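Local coordinates for aspartate aminotransferase, mitochondrial (Trypanosoma brucei brucei, PDB 4W5K), which probably catalyses the pyridoxal-phosphate-dependent transfer of the amino group of L-aspartate to 2-oxoglutarate, at residues Val31-Gly36 against Ile366-Asn371. The protein carries 1 engineered substitution. Sequence-based numbering, arbitrary orientation.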
loop_
_atom_site.group_PDB
_atom_site.type_symbol
_atom_site.label_atom_id
_atom_site.label_comp_id
_atom_site.label_asym_id
_atom_site.label_seq_id
_atom_site.Cartn_x
_atom_site.Cartn_y
_atom_site.Cartn_z
ATOM N N VAL A 31 -0.378 24.415 -22.189
ATOM C CA VAL A 31 -0.933 23.071 -22.282
ATOM C C VAL A 31 -0.001 22.069 -21.594
ATOM O O VAL A 31 1.211 22.080 -21.820
ATOM C CB VAL A 31 -1.152 22.633 -23.759
ATOM C CG1 VAL A 31 -1.758 21.233 -23.815
ATOM C CG2 VAL A 31 -2.032 23.641 -24.513
ATOM N N ASN A 32 -0.564 21.216 -20.746
ATOM C CA ASN A 32 0.234 20.219 -20.043
ATOM C C ASN A 32 0.101 18.860 -20.703
ATOM O O ASN A 32 -0.907 18.173 -20.539
ATOM C CB ASN A 32 -0.178 20.136 -18.562
ATOM C CG ASN A 32 0.754 19.260 -17.735
ATOM O OD1 ASN A 32 1.712 18.682 -18.250
ATOM N ND2 ASN A 32 0.484 19.173 -16.426
ATOM N N LEU A 33 1.124 18.474 -21.461
ATOM C CA LEU A 33 1.125 17.179 -22.122
ATOM C C LEU A 33 2.091 16.232 -21.410
ATOM O O LEU A 33 2.717 15.371 -22.032
ATOM C CB LEU A 33 1.493 17.328 -23.600
ATOM C CG LEU A 33 0.543 18.211 -24.423
ATOM C CD1 LEU A 33 0.971 18.209 -25.887
ATOM C CD2 LEU A 33 -0.890 17.711 -24.299
ATOM N N SER A 34 2.196 16.388 -20.090
ATOM C CA SER A 34 3.117 15.567 -19.318
ATOM C C SER A 34 2.375 14.737 -18.281
ATOM O O SER A 34 2.989 13.986 -17.520
ATOM C CB SER A 34 4.161 16.441 -18.632
ATOM O OG SER A 34 3.605 17.102 -17.504
ATOM N N ILE A 35 1.053 14.862 -18.265
ATOM C CA ILE A 35 0.242 14.225 -17.233
ATOM C C ILE A 35 0.213 12.711 -17.368
ATOM O O ILE A 35 0.467 12.160 -18.431
ATOM C CB ILE A 35 -1.205 14.758 -17.245
ATOM C CG1 ILE A 35 -1.894 14.418 -18.564
ATOM C CG2 ILE A 35 -1.220 16.262 -17.040
ATOM C CD1 ILE A 35 -3.385 14.647 -18.516
ATOM N N GLY A 36 -0.084 12.033 -16.270
ATOM C CA GLY A 36 -0.038 10.586 -16.252
ATOM C C GLY A 36 -1.401 9.936 -16.130
ATOM O O GLY A 36 -1.491 8.715 -16.040
ATOM N N ILE A 366 3.846 24.796 -24.171
ATOM C CA ILE A 366 3.371 23.419 -24.229
ATOM C C ILE A 366 4.406 22.530 -23.547
ATOM O O ILE A 366 5.578 22.516 -23.933
ATOM C CB ILE A 366 3.131 22.974 -25.687
ATOM C CG1 ILE A 366 2.043 23.841 -26.330
ATOM C CG2 ILE A 366 2.769 21.488 -25.754
ATOM C CD1 ILE A 366 1.937 23.664 -27.848
ATOM N N TYR A 367 3.973 21.807 -22.514
ATOM C CA TYR A 367 4.888 21.032 -21.684
ATOM C C TYR A 367 4.814 19.536 -21.953
ATOM O O TYR A 367 3.763 18.919 -21.787
ATOM C CB TYR A 367 4.605 21.300 -20.199
ATOM C CG TYR A 367 5.039 22.670 -19.726
ATOM C CD1 TYR A 367 4.352 23.814 -20.115
ATOM C CD2 TYR A 367 6.137 22.817 -18.886
ATOM C CE1 TYR A 367 4.752 25.071 -19.682
ATOM C CE2 TYR A 367 6.547 24.065 -18.456
ATOM C CZ TYR A 367 5.851 25.188 -18.855
ATOM O OH TYR A 367 6.256 26.430 -18.416
ATOM N N MET A 368 5.940 18.962 -22.367
ATOM C CA MET A 368 6.078 17.514 -22.493
ATOM C C MET A 368 7.515 17.173 -22.124
ATOM O O MET A 368 8.373 18.062 -22.096
ATOM C CB MET A 368 5.720 17.033 -23.908
ATOM C CG MET A 368 6.747 17.326 -24.970
ATOM S SD MET A 368 6.202 16.767 -26.618
ATOM C CE MET A 368 4.770 17.790 -26.868
ATOM N N THR A 369 7.779 15.910 -21.811
ATOM C CA THR A 369 9.118 15.514 -21.387
ATOM C C THR A 369 10.068 15.515 -22.589
ATOM O O THR A 369 9.639 15.394 -23.742
ATOM C CB THR A 369 9.121 14.130 -20.692
ATOM O OG1 THR A 369 8.259 13.230 -21.392
ATOM C CG2 THR A 369 8.627 14.254 -19.250
ATOM N N LEU A 370 11.361 15.656 -22.305
ATOM C CA LEU A 370 12.380 15.893 -23.331
ATOM C C LEU A 370 12.578 14.736 -24.309
ATOM O O LEU A 370 13.241 14.881 -25.335
ATOM C CB LEU A 370 13.713 16.214 -22.664
ATOM C CG LEU A 370 13.784 17.531 -21.894
ATOM C CD1 LEU A 370 15.153 17.680 -21.260
ATOM C CD2 LEU A 370 13.490 18.696 -22.815
ATOM N N ASN A 371 12.024 13.580 -23.984
ATOM C CA ASN A 371 12.103 12.439 -24.886
ATOM C C ASN A 371 11.037 12.508 -25.983
ATOM O O ASN A 371 10.934 11.602 -26.803
ATOM C CB ASN A 371 11.953 11.138 -24.111
ATOM C CG ASN A 371 10.707 11.125 -23.252
ATOM O OD1 ASN A 371 9.965 12.109 -23.213
ATOM N ND2 ASN A 371 10.469 10.014 -22.557
HETATM O O HOH W 1 5.255 14.252 -21.442
#
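The carbonyl oxygen of V31 is gripped from the neighbouring strand by Y367 and I366. Y367 N donates to it over 2.9 Å, nearly straight at 170°, while I366 CA adds a CA-H...O contact and the Y367 ring brings its CD1 edge round, with the oxygen in the ring plane. This is a short two-stranded parallel sheet, 31-32 beside 366-367, tying the N-terminal part of the chain to its C-terminal part in the small domain of this aminotransferase of class I. L33 N returns the favour, donating to Y367 O at 2.7 Å; the bond is bent, 137° at the hydrogen, and L33 N lies in the carbonyl plane of Y367.

Further along, a water bridges the two chain segments. It donates to L33 O at 2.8 Å and accepts from T369 N at 3.0 Å.

The two faces differ in character. V31 and I366 share the apolar one, where both reach V387 of helix 384-395. L33 lies alongside I366 and M368, and its CD1 does the touching: I366 CG2 is 3.7 Å away and M368 CE 3.9 Å from that same CD1. The methionine chain, extended at chi2, bends at chi3, which sets its terminal methyl beside L33. On the other face sit N32 and Y367, next to helix 19-24. The hydroxyl end of Y367 points away from the first strand, where OH hydrogen-bonds to D25 OD2.

N32, its CG anti to the backbone N (chi1 -172°), closes an Asx turn over N32-S34. Its OD1 takes S34 N from above the carbonyl plane and S34 OG, 2.6 Å from OD1, in that plane on a lone pair.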